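PDB 4IRT: uncharacterized protein from Bacteroides ovatus, which is of unknown function but, as a putative neuraminidase of the BNR-repeat family with a beta-propeller fold, may act on sialic acid-containing glycans. Local coordinates for residues S14-T20 with F383-Q389; L97-R101 with D112-M116; L183-E187 with W374-R378. All blocks are in the same frame, centred on the assembly; numbering follows the deposited sequence.

Contact 1: S14-T20 with F383-Q389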
ATOM      1  N   SER A  14      13.166 -10.555  10.327  1.00 10.07           N
ATOM      2  CA  SER A  14      13.203 -11.067   8.952  1.00 10.00           C
ATOM      3  C   SER A  14      12.620 -12.467   8.758  1.00 10.16           C
ATOM      4  O   SER A  14      12.650 -13.015   7.642  1.00 10.68           O
ATOM      5  CB  SER A  14      14.661 -11.038   8.420  1.00 10.09           C
ATOM      6  OG  SER A  14      15.096  -9.701   8.221  1.00 10.31           O
ATOM      7  N   CYS A  15      12.087 -13.074   9.813  1.00 10.70           N
ATOM      8  CA  CYS A  15      11.639 -14.464   9.697  1.00 12.27           C
ATOM      9  C   CYS A  15      10.317 -14.601   8.938  1.00 12.95           C
ATOM     10  O   CYS A  15      10.008 -15.685   8.425  1.00 14.53           O
ATOM     11  CB  CYS A  15      11.508 -15.114  11.071  1.00 13.62           C
ATOM     12  SG  CYS A  15      13.067 -15.258  11.990  1.00 15.44           S
ATOM     13  N   THR A  16       9.533 -13.519   8.915  1.00 11.83           N
ATOM     14  CA  THR A  16       8.391 -13.366   8.038  1.00 11.46           C
ATOM     15  C   THR A  16       8.532 -12.031   7.296  1.00 11.13           C
ATOM     16  O   THR A  16       9.423 -11.255   7.589  1.00 11.58           O
ATOM     17  CB  THR A  16       7.040 -13.325   8.794  1.00 11.38           C
ATOM     18  OG1 THR A  16       6.934 -12.066   9.482  1.00 10.53           O
ATOM     19  CG2 THR A  16       6.887 -14.503   9.762  1.00 12.39           C
ATOM     20  N   SER A  17       7.621 -11.765   6.363  1.00 10.23           N
ATOM     21  CA  SER A  17       7.605 -10.530   5.563  0.50 10.06           C
ATOM     22  C   SER A  17       6.789  -9.396   6.191  1.00  9.55           C
ATOM     23  O   SER A  17       6.461  -8.445   5.512  1.00 10.18           O
ATOM     24  CB  SER A  17       7.030 -10.818   4.165  0.50  9.84           C
ATOM     25  OG  SER A  17       5.765 -11.447   4.253  0.50  9.47           O
ATOM     26  N   VAL A  18       6.491  -9.486   7.490  1.00  9.67           N
ATOM     27  CA  VAL A  18       5.651  -8.505   8.161  1.00  9.00           C
ATOM     28  C   VAL A  18       6.112  -7.051   7.988  1.00  8.96           C
ATOM     29  O   VAL A  18       5.280  -6.122   7.861  1.00  8.77           O
ATOM     30  CB  VAL A  18       5.404  -8.885   9.655  1.00  9.30           C
ATOM     31  CG1 VAL A  18       6.643  -8.672  10.504  1.00 10.00           C
ATOM     32  CG2 VAL A  18       4.208  -8.108  10.204  1.00  9.63           C
ATOM     33  N   ASN A  19       7.426  -6.836   7.920  1.00  8.49           N
ATOM     34  CA  ASN A  19       7.935  -5.475   7.747  1.00  8.22           C
ATOM     35  C   ASN A  19       7.903  -4.999   6.312  1.00  8.22           C
ATOM     36  O   ASN A  19       8.097  -3.810   6.074  1.00  8.18           O
ATOM     37  CB  ASN A  19       9.376  -5.372   8.239  1.00  8.44           C
ATOM     38  CG  ASN A  19       9.500  -5.281   9.742  1.00  9.32           C
ATOM     39  OD1 ASN A  19       8.599  -4.831  10.455  1.00  9.15           O
ATOM     40  ND2 ASN A  19      10.653  -5.677  10.233  1.00  9.52           N
ATOM     41  N   THR A  20       7.664  -5.914   5.359  1.00  8.34           N
ATOM     42  CA  THR A  20       7.891  -5.642   3.939  1.00  8.77           C
ATOM     43  C   THR A  20       6.705  -6.125   3.050  1.00 10.49           C
ATOM     44  O   THR A  20       6.889  -6.892   2.111  1.00 11.42           O
ATOM     45  CB  THR A  20       9.194  -6.327   3.476  1.00  8.75           C
ATOM     46  OG1 THR A  20       9.099  -7.754   3.715  1.00  9.53           O
ATOM     47  CG2 THR A  20      10.403  -5.775   4.217  1.00  8.46           C
ATOM     48  N   PHE A 383      11.485   1.572   1.323  1.00 10.21           N
ATOM     49  CA  PHE A 383      11.750   0.720   2.480  1.00  9.04           C
ATOM     50  C   PHE A 383      12.274  -0.619   1.961  1.00  9.50           C
ATOM     51  O   PHE A 383      11.545  -1.377   1.313  1.00  9.11           O
ATOM     52  CB  PHE A 383      10.455   0.509   3.294  1.00  9.15           C
ATOM     53  CG  PHE A 383      10.647  -0.230   4.624  1.00  8.86           C
ATOM     54  CD1 PHE A 383      10.960  -1.596   4.656  1.00  9.41           C
ATOM     55  CD2 PHE A 383      10.511   0.430   5.839  1.00  8.87           C
ATOM     56  CE1 PHE A 383      11.143  -2.282   5.875  1.00  8.97           C
ATOM     57  CE2 PHE A 383      10.672  -0.247   7.043  1.00  9.26           C
ATOM     58  CZ  PHE A 383      11.005  -1.607   7.080  1.00  8.61           C
ATOM     59  N   VAL A 384      13.525  -0.929   2.259  1.00  9.15           N
ATOM     60  CA  VAL A 384      14.180  -2.123   1.710  1.00  9.46           C
ATOM     61  C   VAL A 384      14.759  -2.962   2.859  1.00 10.23           C
ATOM     62  O   VAL A 384      15.527  -2.470   3.661  1.00 10.00           O
ATOM     63  CB  VAL A 384      15.279  -1.721   0.724  1.00  9.35           C
ATOM     64  CG1 VAL A 384      16.088  -2.929   0.269  1.00  9.74           C
ATOM     65  CG2 VAL A 384      14.648  -1.050  -0.490  1.00  9.38           C
ATOM     66  N   GLN A 385      14.402  -4.241   2.884  1.00 10.30           N
ATOM     67  CA  GLN A 385      14.878  -5.192   3.890  1.00  9.95           C
ATOM     68  C   GLN A 385      14.671  -6.594   3.328  1.00 10.23           C
ATOM     69  O   GLN A 385      13.609  -6.899   2.798  1.00 10.75           O
ATOM     70  CB  GLN A 385      14.059  -5.083   5.174  1.00  9.94           C
ATOM     71  CG  GLN A 385      14.585  -5.957   6.270  1.00 10.44           C
ATOM     72  CD  GLN A 385      13.653  -6.144   7.421  1.00  9.96           C
ATOM     73  OE1 GLN A 385      12.464  -5.843   7.350  1.00 12.17           O
ATOM     74  NE2 GLN A 385      14.196  -6.658   8.512  1.00  9.73           N
ATOM     75  N   HIS A 386      15.701  -7.420   3.437  1.00 10.32           N
ATOM     76  CA  HIS A 386      15.571  -8.849   3.123  1.00 10.53           C
ATOM     77  C   HIS A 386      14.683  -9.514   4.183  1.00 10.59           C
ATOM     78  O   HIS A 386      14.982  -9.425   5.367  1.00 10.32           O
ATOM     79  CB  HIS A 386      16.950  -9.483   3.183  1.00 11.27           C
ATOM     80  CG  HIS A 386      16.935 -10.953   2.932  1.00 11.43           C
ATOM     81  ND1 HIS A 386      17.302 -11.502   1.726  1.00 11.93           N
ATOM     82  CD2 HIS A 386      16.573 -11.984   3.727  1.00 12.02           C
ATOM     83  CE1 HIS A 386      17.191 -12.823   1.800  1.00 13.57           C
ATOM     84  NE2 HIS A 386      16.766 -13.141   3.011  1.00 12.95           N
ATOM     85  N   THR A 387      13.642 -10.216   3.748  1.00 10.41           N
ATOM     86  CA  THR A 387      12.817 -10.998   4.639  1.00 10.78           C
ATOM     87  C   THR A 387      12.471 -12.339   3.973  1.00 11.79           C
ATOM     88  O   THR A 387      12.532 -12.465   2.756  1.00 11.16           O
ATOM     89  CB  THR A 387      11.483 -10.277   5.011  1.00 10.75           C
ATOM     90  OG1 THR A 387      10.735 -10.014   3.815  1.00 10.27           O
ATOM     91  CG2 THR A 387      11.719  -8.985   5.713  1.00 10.37           C
ATOM     92  N   ARG A 388      12.065 -13.299   4.799  1.00 13.95           N
ATOM     93  CA  ARG A 388      11.695 -14.638   4.345  0.67 16.13           C
ATOM     94  C   ARG A 388      10.187 -14.836   4.521  1.00 19.91           C
ATOM     95  O   ARG A 388       9.566 -14.171   5.340  1.00 18.21           O
ATOM     96  CB  ARG A 388      12.480 -15.709   5.133  0.67 18.79           C
ATOM     97  CG  ARG A 388      12.344 -17.114   4.556  0.67 21.10           C
ATOM     98  CD  ARG A 388      13.436 -18.091   4.980  0.67 24.03           C
ATOM     99  NE  ARG A 388      14.787 -17.607   4.666  0.67 24.17           N
ATOM    100  CZ  ARG A 388      15.899 -18.277   4.930  0.67 22.97           C
ATOM    101  NH1 ARG A 388      15.830 -19.477   5.504  0.67 27.22           N
ATOM    102  NH2 ARG A 388      17.085 -17.744   4.639  0.67 22.04           N
ATOM    103  N   GLN A 389       9.632 -15.755   3.737  1.00 18.59           N
ATOM    104  CA  GLN A 389       8.255 -16.222   3.904  1.00 31.02           C
ATOM    105  C   GLN A 389       8.267 -17.360   4.920  1.00 41.99           C
ATOM    106  O   GLN A 389       8.507 -18.521   4.543  1.00 41.25           O
ATOM    107  CB  GLN A 389       7.728 -16.777   2.583  1.00 36.27           C
ATOM    108  CG  GLN A 389       6.382 -17.491   2.664  1.00 48.14           C
ATOM    109  CD  GLN A 389       5.249 -16.657   2.103  1.00 56.05           C
ATOM    110  OE1 GLN A 389       4.491 -17.113   1.238  1.00 58.02           O
ATOM    111  NE2 GLN A 389       5.136 -15.423   2.583  1.00 66.69           N
TER
HETATM  112  O   HOH W   1       5.790 -14.003   5.374  1.00 11.98           O

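Contact 2: L97-R101 with D112-M116. With EDO (1,2-ethanediol), chain J; EDO (1,2-ethanediol), chain L.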
ATOM      1  N   LEU A  97      -8.876  -2.941  17.344  1.00 12.04           N
ATOM      2  CA  LEU A  97      -8.007  -1.890  16.829  1.00 12.37           C
ATOM      3  C   LEU A  97      -6.902  -1.558  17.817  1.00 11.92           C
ATOM      4  O   LEU A  97      -7.171  -1.344  19.002  1.00 11.86           O
ATOM      5  CB  LEU A  97      -8.833  -0.641  16.543  1.00 11.90           C
ATOM      6  CG  LEU A  97      -8.079   0.600  16.099  1.00 12.16           C
ATOM      7  CD1 LEU A  97      -7.592   0.418  14.677  1.00 11.77           C
ATOM      8  CD2 LEU A  97      -9.016   1.813  16.193  1.00 12.88           C
ATOM      9  N   ASN A  98      -5.684  -1.537  17.295  1.00 10.94           N
ATOM     10  CA  ASN A  98      -4.476  -1.010  17.941  1.00 10.90           C
ATOM     11  C   ASN A  98      -4.060   0.258  17.225  1.00 10.61           C
ATOM     12  O   ASN A  98      -3.655   0.198  16.055  1.00  9.90           O
ATOM     13  CB  ASN A  98      -3.325  -1.998  17.805  1.00 10.65           C
ATOM     14  CG  ASN A  98      -3.628  -3.338  18.469  1.00 11.72           C
ATOM     15  OD1 ASN A  98      -4.074  -3.385  19.626  1.00 12.96           O
ATOM     16  ND2 ASN A  98      -3.389  -4.435  17.740  1.00 12.60           N
ATOM     17  N   TYR A  99      -4.160   1.382  17.942  1.00 10.61           N
ATOM     18  CA  TYR A  99      -3.972   2.720  17.403  1.00 10.79           C
ATOM     19  C   TYR A  99      -3.402   3.650  18.484  1.00 11.45           C
ATOM     20  O   TYR A  99      -3.957   3.742  19.601  1.00 12.63           O
ATOM     21  CB  TYR A  99      -5.312   3.270  16.887  1.00 11.28           C
ATOM     22  CG  TYR A  99      -5.288   4.740  16.605  1.00 11.64           C
ATOM     23  CD1 TYR A  99      -4.368   5.285  15.709  1.00 12.44           C
ATOM     24  CD2 TYR A  99      -6.167   5.604  17.247  1.00 13.33           C
ATOM     25  CE1 TYR A  99      -4.345   6.649  15.447  1.00 13.61           C
ATOM     26  CE2 TYR A  99      -6.159   6.958  16.991  1.00 14.27           C
ATOM     27  CZ  TYR A  99      -5.241   7.486  16.105  1.00 13.17           C
ATOM     28  OH  TYR A  99      -5.235   8.831  15.850  1.00 13.81           O
ATOM     29  N   CYS A 100      -2.302   4.314  18.148  1.00 12.21           N
ATOM     30  CA  CYS A 100      -1.619   5.246  19.033  1.00 13.19           C
ATOM     31  C   CYS A 100      -1.227   6.480  18.269  1.00 14.73           C
ATOM     32  O   CYS A 100      -1.143   6.467  17.012  1.00 14.27           O
ATOM     33  CB  CYS A 100      -0.319   4.649  19.523  1.00 14.72           C
ATOM     34  SG  CYS A 100      -0.591   3.164  20.456  1.00 18.83           S
ATOM     35  N   ARG A 101      -0.881   7.521  19.033  1.00 13.66           N
ATOM     36  CA  ARG A 101      -0.410   8.784  18.457  0.67 14.60           C
ATOM     37  C   ARG A 101       0.772   9.268  19.258  1.00 13.22           C
ATOM     38  O   ARG A 101       0.875   8.983  20.448  1.00 13.46           O
ATOM     39  CB  ARG A 101      -1.476   9.879  18.532  0.67 16.65           C
ATOM     40  CG  ARG A 101      -2.550   9.860  17.458  0.67 18.57           C
ATOM     41  CD  ARG A 101      -3.350  11.161  17.475  0.67 21.12           C
ATOM     42  NE  ARG A 101      -4.040  11.428  18.746  0.67 24.46           N
ATOM     43  CZ  ARG A 101      -5.343  11.237  18.994  0.67 24.38           C
ATOM     44  NH1 ARG A 101      -6.168  10.742  18.081  0.67 25.04           N
ATOM     45  NH2 ARG A 101      -5.827  11.545  20.188  0.67 25.70           N
ATOM     46  N   ASP A 112      -1.009   5.758  25.082  1.00 15.28           N
ATOM     47  CA  ASP A 112      -1.745   4.512  25.166  1.00 15.69           C
ATOM     48  C   ASP A 112      -2.530   4.264  23.872  1.00 15.51           C
ATOM     49  O   ASP A 112      -2.837   5.193  23.108  1.00 14.93           O
ATOM     50  CB  ASP A 112      -2.737   4.537  26.340  1.00 16.92           C
ATOM     51  CG  ASP A 112      -2.078   4.762  27.691  1.00 18.10           C
ATOM     52  OD1 ASP A 112      -0.863   4.599  27.857  1.00 18.53           O
ATOM     53  OD2 ASP A 112      -2.820   5.082  28.620  1.00 20.37           O
ATOM     54  N   LYS A 113      -2.869   2.995  23.660  1.00 15.69           N
ATOM     55  CA  LYS A 113      -3.820   2.600  22.615  1.00 14.79           C
ATOM     56  C   LYS A 113      -5.157   3.304  22.850  1.00 15.07           C
ATOM     57  O   LYS A 113      -5.606   3.416  24.001  1.00 14.14           O
ATOM     58  CB  LYS A 113      -3.987   1.073  22.609  1.00 15.87           C
ATOM     59  CG  LYS A 113      -2.758   0.314  22.116  1.00 15.96           C
ATOM     60  CD  LYS A 113      -2.942  -1.186  22.132  1.00 15.84           C
ATOM     61  CE  LYS A 113      -1.688  -1.887  21.594  1.00 17.27           C
ATOM     62  NZ  LYS A 113      -1.768  -3.386  21.686  1.00 19.37           N
HETATM   63  N   MSE A 114      -5.755   3.810  21.767  1.00 15.24           N
HETATM   64  CA  MSE A 114      -6.990   4.574  21.789  1.00 16.13           C
HETATM   65  C   MSE A 114      -7.966   4.079  20.740  1.00 14.93           C
HETATM   66  O   MSE A 114      -7.565   3.519  19.727  1.00 15.60           O
HETATM   67  CB  MSE A 114      -6.745   6.033  21.401  1.00 17.60           C
HETATM   68  CG  MSE A 114      -5.820   6.717  22.378  1.00 22.53           C
HETATM   69 SE   MSE A 114      -5.454   8.541  21.717  0.75 24.35          SE
HETATM   70  CE  MSE A 114      -4.371   8.129  20.178  1.00 19.00           C
ATOM     71  N   PRO A 115      -9.269   4.295  20.971  1.00 15.49           N
ATOM     72  CA  PRO A 115     -10.246   4.095  19.922  1.00 15.28           C
ATOM     73  C   PRO A 115     -10.188   5.214  18.901  1.00 14.87           C
ATOM     74  O   PRO A 115      -9.538   6.245  19.143  1.00 16.48           O
ATOM     75  CB  PRO A 115     -11.583   4.123  20.673  1.00 16.06           C
ATOM     76  CG  PRO A 115     -11.347   5.015  21.847  1.00 17.05           C
ATOM     77  CD  PRO A 115      -9.881   4.850  22.201  1.00 17.46           C
HETATM   78  N   MSE A 116     -10.837   5.007  17.757  1.00 13.51           N
HETATM   79  CA  MSE A 116     -11.056   6.071  16.804  1.00 14.22           C
HETATM   80  C   MSE A 116     -12.462   6.567  17.028  1.00 15.36           C
HETATM   81  O   MSE A 116     -12.649   7.628  17.648  1.00 17.50           O
HETATM   82  CB  MSE A 116     -10.777   5.588  15.382  1.00 12.80           C
HETATM   83  CG  MSE A 116      -9.259   5.459  15.146  1.00 11.85           C
HETATM   84 SE   MSE A 116      -9.002   4.680  13.360  0.75 10.48          SE
HETATM   85  CE  MSE A 116      -7.073   5.008  13.273  1.00 11.26           C
TER
HETATM   86  C1  EDO J 509      -2.738   8.472  25.351  1.00 32.82           C
HETATM   87  O1  EDO J 509      -1.923   8.045  26.453  1.00 20.54           O
HETATM   88  C2  EDO J 509      -4.202   8.282  25.673  1.00 40.32           C
HETATM   89  O2  EDO J 509      -4.668   9.464  26.312  1.00 44.86           O
HETATM   90  C1  EDO L 511      -2.832  -9.379  17.804  1.00 21.01           C
HETATM   91  O1  EDO L 511      -2.505 -10.296  18.886  1.00 25.16           O
HETATM   92  C2  EDO L 511      -3.667  -8.194  18.284  1.00 18.97           C
HETATM   93  O2  EDO L 511      -2.855  -7.177  18.909  1.00 19.62           O
HETATM   94  O   HOH W   2      -6.221   1.046  20.035  1.00 10.49           O
HETATM   95  O   HOH W   3      -1.541   7.301  21.824  1.00 17.01           O
HETATM   96  O   HOH W   4      -8.684   9.034  18.880  1.00 30.99           O

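Contact 3: L183-E187 with W374-R378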
ATOM      1  N   LEU A 183      -5.832   2.462  -2.359  1.00  9.71           N
ATOM      2  CA  LEU A 183      -6.205   3.859  -2.500  1.00 10.45           C
ATOM      3  C   LEU A 183      -4.980   4.715  -2.656  1.00 11.26           C
ATOM      4  O   LEU A 183      -3.859   4.266  -2.410  1.00  9.22           O
ATOM      5  CB  LEU A 183      -6.993   4.379  -1.286  1.00 10.62           C
ATOM      6  CG  LEU A 183      -8.270   3.631  -0.957  1.00  9.85           C
ATOM      7  CD1 LEU A 183      -8.010   2.498   0.009  1.00  9.52           C
ATOM      8  CD2 LEU A 183      -9.341   4.495  -0.350  1.00 11.21           C
ATOM      9  N   TYR A 184      -5.231   5.951  -3.035  1.00 11.75           N
ATOM     10  CA  TYR A 184      -4.208   6.972  -3.134  1.00 10.73           C
ATOM     11  C   TYR A 184      -4.880   8.331  -3.092  1.00 12.89           C
ATOM     12  O   TYR A 184      -5.939   8.519  -3.701  1.00 13.26           O
ATOM     13  CB  TYR A 184      -3.448   6.823  -4.435  1.00 10.85           C
ATOM     14  CG  TYR A 184      -2.225   7.696  -4.592  1.00 11.31           C
ATOM     15  CD1 TYR A 184      -1.016   7.312  -4.018  1.00 11.36           C
ATOM     16  CD2 TYR A 184      -2.247   8.858  -5.379  1.00 10.78           C
ATOM     17  CE1 TYR A 184       0.134   8.080  -4.167  1.00 11.60           C
ATOM     18  CE2 TYR A 184      -1.094   9.633  -5.542  1.00 12.39           C
ATOM     19  CZ  TYR A 184       0.111   9.212  -4.936  1.00 11.08           C
ATOM     20  OH  TYR A 184       1.275   9.933  -5.073  1.00 12.66           O
ATOM     21  N   VAL A 185      -4.281   9.285  -2.380  1.00 10.94           N
ATOM     22  CA  VAL A 185      -4.822  10.642  -2.378  1.00 11.90           C
ATOM     23  C   VAL A 185      -3.886  11.475  -3.220  1.00 12.03           C
ATOM     24  O   VAL A 185      -2.684  11.565  -2.913  1.00 12.16           O
ATOM     25  CB  VAL A 185      -4.938  11.203  -0.955  1.00 12.24           C
ATOM     26  CG1 VAL A 185      -5.439  12.642  -0.992  1.00 14.63           C
ATOM     27  CG2 VAL A 185      -5.869  10.315  -0.139  1.00 12.49           C
ATOM     28  N   ASP A 186      -4.408  12.038  -4.305  1.00 12.49           N
ATOM     29  CA  ASP A 186      -3.542  12.700  -5.270  1.00 12.38           C
ATOM     30  C   ASP A 186      -3.135  14.093  -4.810  1.00 13.53           C
ATOM     31  O   ASP A 186      -3.488  14.540  -3.716  1.00 12.86           O
ATOM     32  CB  ASP A 186      -4.115  12.670  -6.697  1.00 12.74           C
ATOM     33  CG  ASP A 186      -5.352  13.537  -6.883  1.00 13.00           C
ATOM     34  OD1 ASP A 186      -5.593  14.469  -6.082  1.00 15.59           O
ATOM     35  OD2 ASP A 186      -6.082  13.305  -7.876  1.00 13.58           O
ATOM     36  N   GLU A 187      -2.343  14.757  -5.630  1.00 14.03           N
ATOM     37  CA  GLU A 187      -1.799  16.064  -5.246  1.00 15.81           C
ATOM     38  C   GLU A 187      -2.848  17.177  -5.218  1.00 16.67           C
ATOM     39  O   GLU A 187      -2.559  18.290  -4.773  1.00 20.96           O
ATOM     40  CB  GLU A 187      -0.583  16.401  -6.112  1.00 15.26           C
ATOM     41  CG  GLU A 187       0.549  15.460  -5.768  1.00 14.74           C
ATOM     42  CD  GLU A 187       1.619  15.299  -6.841  1.00 15.96           C
ATOM     43  OE1 GLU A 187       1.807  16.225  -7.638  1.00 15.15           O
ATOM     44  OE2 GLU A 187       2.306  14.240  -6.857  1.00 17.80           O
ATOM     45  N   TRP A 374       7.602  11.649  -2.600  1.00 10.47           N
ATOM     46  CA  TRP A 374       7.406  11.687  -4.036  1.00 10.44           C
ATOM     47  C   TRP A 374       6.485  12.876  -4.406  1.00 11.25           C
ATOM     48  O   TRP A 374       6.803  13.656  -5.325  1.00 10.89           O
ATOM     49  CB  TRP A 374       6.875  10.346  -4.567  1.00  9.83           C
ATOM     50  CG  TRP A 374       6.567  10.470  -6.022  1.00 10.30           C
ATOM     51  CD1 TRP A 374       5.338  10.653  -6.588  1.00 10.63           C
ATOM     52  CD2 TRP A 374       7.512  10.558  -7.082  1.00 11.45           C
ATOM     53  NE1 TRP A 374       5.461  10.799  -7.937  1.00 12.55           N
ATOM     54  CE2 TRP A 374       6.783  10.731  -8.278  1.00 11.28           C
ATOM     55  CE3 TRP A 374       8.906  10.441  -7.152  1.00 12.17           C
ATOM     56  CZ2 TRP A 374       7.396  10.818  -9.516  1.00 12.75           C
ATOM     57  CZ3 TRP A 374       9.508  10.545  -8.395  1.00 14.04           C
ATOM     58  CH2 TRP A 374       8.745  10.709  -9.555  1.00 13.36           C
ATOM     59  N   LYS A 375       5.369  13.025  -3.694  1.00 11.55           N
ATOM     60  CA  LYS A 375       4.429  14.082  -4.002  1.00 13.34           C
ATOM     61  C   LYS A 375       5.019  15.480  -3.847  1.00 13.69           C
ATOM     62  O   LYS A 375       4.748  16.362  -4.663  1.00 14.36           O
ATOM     63  CB  LYS A 375       3.193  13.985  -3.115  1.00 14.52           C
ATOM     64  CG  LYS A 375       2.318  12.761  -3.344  1.00 15.58           C
ATOM     65  CD  LYS A 375       1.160  12.852  -2.363  1.00 17.32           C
ATOM     66  CE  LYS A 375       0.368  11.583  -2.288  1.00 18.64           C
ATOM     67  NZ  LYS A 375      -0.527  11.710  -1.099  1.00 22.52           N
ATOM     68  N   LYS A 376       5.796  15.692  -2.791  1.00 13.70           N
ATOM     69  CA  LYS A 376       6.274  17.038  -2.445  1.00 16.01           C
ATOM     70  C   LYS A 376       7.611  17.343  -3.078  1.00 14.91           C
ATOM     71  O   LYS A 376       7.864  18.493  -3.424  1.00 14.83           O
ATOM     72  CB  LYS A 376       6.399  17.205  -0.930  1.00 19.97           C
ATOM     73  CG  LYS A 376       5.134  16.945  -0.138  1.00 25.65           C
ATOM     74  CD  LYS A 376       4.147  18.080  -0.235  1.00 38.14           C
ATOM     75  CE  LYS A 376       2.917  17.763   0.609  1.00 54.19           C
ATOM     76  NZ  LYS A 376       1.992  18.923   0.721  1.00 62.08           N
ATOM     77  N   GLN A 377       8.476  16.340  -3.223  1.00 13.11           N
ATOM     78  CA  GLN A 377       9.847  16.579  -3.671  1.00 14.24           C
ATOM     79  C   GLN A 377      10.319  15.793  -4.901  1.00 13.90           C
ATOM     80  O   GLN A 377      11.433  15.983  -5.359  1.00 14.52           O
ATOM     81  CB  GLN A 377      10.825  16.382  -2.504  1.00 15.46           C
ATOM     82  CG  GLN A 377      10.566  17.313  -1.334  1.00 16.82           C
ATOM     83  CD  GLN A 377      11.705  17.302  -0.333  1.00 18.25           C
ATOM     84  OE1 GLN A 377      12.863  17.175  -0.713  1.00 19.10           O
ATOM     85  NE2 GLN A 377      11.378  17.437   0.947  1.00 20.59           N
ATOM     86  N   ARG A 378       9.443  14.966  -5.473  1.00 14.05           N
ATOM     87  CA  ARG A 378       9.783  14.070  -6.572  1.00 13.39           C
ATOM     88  C   ARG A 378      11.050  13.260  -6.342  1.00 14.21           C
ATOM     89  O   ARG A 378      11.860  13.087  -7.245  1.00 13.77           O
ATOM     90  CB  ARG A 378       9.851  14.842  -7.912  1.00 14.30           C
ATOM     91  CG  ARG A 378       8.507  15.423  -8.298  1.00 14.75           C
ATOM     92  CD  ARG A 378       7.614  14.333  -8.848  1.00 14.61           C
ATOM     93  NE  ARG A 378       6.388  14.913  -9.378  1.00 13.64           N
ATOM     94  CZ  ARG A 378       5.257  15.041  -8.713  1.00 15.48           C
ATOM     95  NH1 ARG A 378       5.130  14.586  -7.473  1.00 13.44           N
ATOM     96  NH2 ARG A 378       4.228  15.619  -9.313  1.00 15.32           N
TER
HETATM   97  O   HOH W   5      -1.903  14.137  -1.037  1.00 24.54           O

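Contact 1: S14-T20 with F383-Q389
S14 meets the end of the second segment with both of its oxygens. Its OG donates to H386 O, S14 OG to H386 O being 2.9 Å, almost in line with the carbonyl (C=O...OG angle 165°). Its backbone O takes the N-H of R388, S14 O to R388 N being 2.9 Å. T16 lays its backbone against the same strip. T16 CA approaches R388 O at 3.1 Å in a CA-H...O contact, while T16 O comes close to T387 CB. The T16 hydroxyl turns elsewhere: OG1 bonds to V69 O and accepts from V18 N, an ST turn. At S17 a water accepts from S17 N and from Q389 NE2, bridging the two segments.

S17 to T20 form a type I turn. The segment follows strand 5-12, which shares a sheet with strands 401-407 and 381-385. Such a union of the two chain ends in one blade is consistent with the Velcro closure of a beta-propeller.

N19 crosses Q385 with the two amide planes only 26° apart. The bond from N19 ND2 to Q385 OE1 is weak, at 3.4 Å. N19 OD1 has a firmer partner in Y40 N. The backbone O of N19 approaches the F383 ring obliquely, N19 O lying 3.4 Å from F383 CE1. T20 and T387 meet tip to tip, their OG1 atoms 2.8 Å apart. In T20, OG1 stands between backbone N and carbonyl carbon (chi1 58°), leaving T20 CG2 to pack against F383 CE1 at 3.9 Å and against Q385.

Contact 2: L97-R101 with D112-M116
One ordered water joins Y99 to M114: it donates to M114 O and to L97 O, both at 2.8 Å, and accepts from Y99 N. Beside it M114 N donates directly to Y99 O, at 2.8 Å. Strand 99-101 is one edge strand of the antiparallel sheet 76-80, 86-90, 99-101, a blade of the beta-propeller. The 112-116 loop runs across this strand, the two segments making an angle of 114°.

L97 CD2 packs on M116 CG. On the other flank N98 and K113 run side by side in the same direction. K113 NZ donates to N98 OD1 at 3.1 Å from above the carbonyl plane rather than along a lone pair. N98 ND2 bonds to F90 O and to an ethanediol, probably from the crystallisation liquor.

M114 and M116 are both deposited as selenomethionine. The M114 side chain bends at its end (chi3 -70°). In the one R101 conformer described, this brings M114 CE to one face of the guanidinium. The phenol OH of Y99 is bonded to H87 and W163, and in that same conformer to R101 NH1.

The Y99 ring is held on a face and at an edge. M114 O lies at the ring edge, in its plane, and M114 CE touches Y99 CE2 at 3.8 Å. M116 crosses the ring at about a right angle, its chain extended to the end (chi3 169°). M116 SE stands farther above the face in a Met-aromatic contact. M116 CE makes a CH-pi contact over that face, 3.7 Å from the Y99 centroid.

Contact 3: L183-E187 with W374-R378
Y184 and K375 slide past each other in opposite directions. The extended K375 chain carries its CE past the phenol end, 3.4 Å from Y184 OH. K375 NZ comes over the ring face, 4.9 Å from the Y184 centroid, as a cation-pi contact. K375 NZ also donates to V185 O at 2.8 Å, in the carbonyl plane. E372 adds a salt bridge to it, and a water links it to D186 O.

E187 and R378 come from opposite directions and form a bidentate, end-on salt bridge. R378 NH2 reaches E187 OE1 at 3.0 Å on its syn lone pair, nearly straight (169°). R378 NH1 reaches E187 OE2 at 2.9 Å. The carboxylate and guanidinium planes are twisted 38° apart. R378 NH1 also donates to W374 O at 2.9 Å; the R378 backbone N reaches that oxygen from the opposite face of the carbonyl plane. The bend of R378 at chi2 (-77°) lays its CD over the W374 ring, 3.6 Å above its plane. With a leucine at R378, E187 and E322 would probably both lose their charged partner, and W374 O one of its two donors.

The end of helix 371-377 lies against the end of strand 178-185, about 13 Å from the chain centre. Strands 178-185, 124-131 and 255-258 are edge strands of three separate propeller sheets. Y184 packs on 255-258, and V185 and K375 on 124-131.

How the contacts relate
The three contacts are separate, with centres 25 to 26 Å apart. Contact 1 pairs segments near the two chain ends, so contacts 2 and 3 both fall within the sequence it spans. Contact 2 is local in sequence and closes before contact 3 opens. It is the farthest out, its centre about 21 Å from the centre of the chain, against about 13 Å for contact 3. Contacts 1 and 3 lie on opposite sides of that centre, their nearest atoms about 11 Å apart. They are linked in sequence, since helix 371-377 leads into strand 381-385. No active site is established here; the ethanediols at contact 2 probably come from the crystallisation liquor and are no evidence for one.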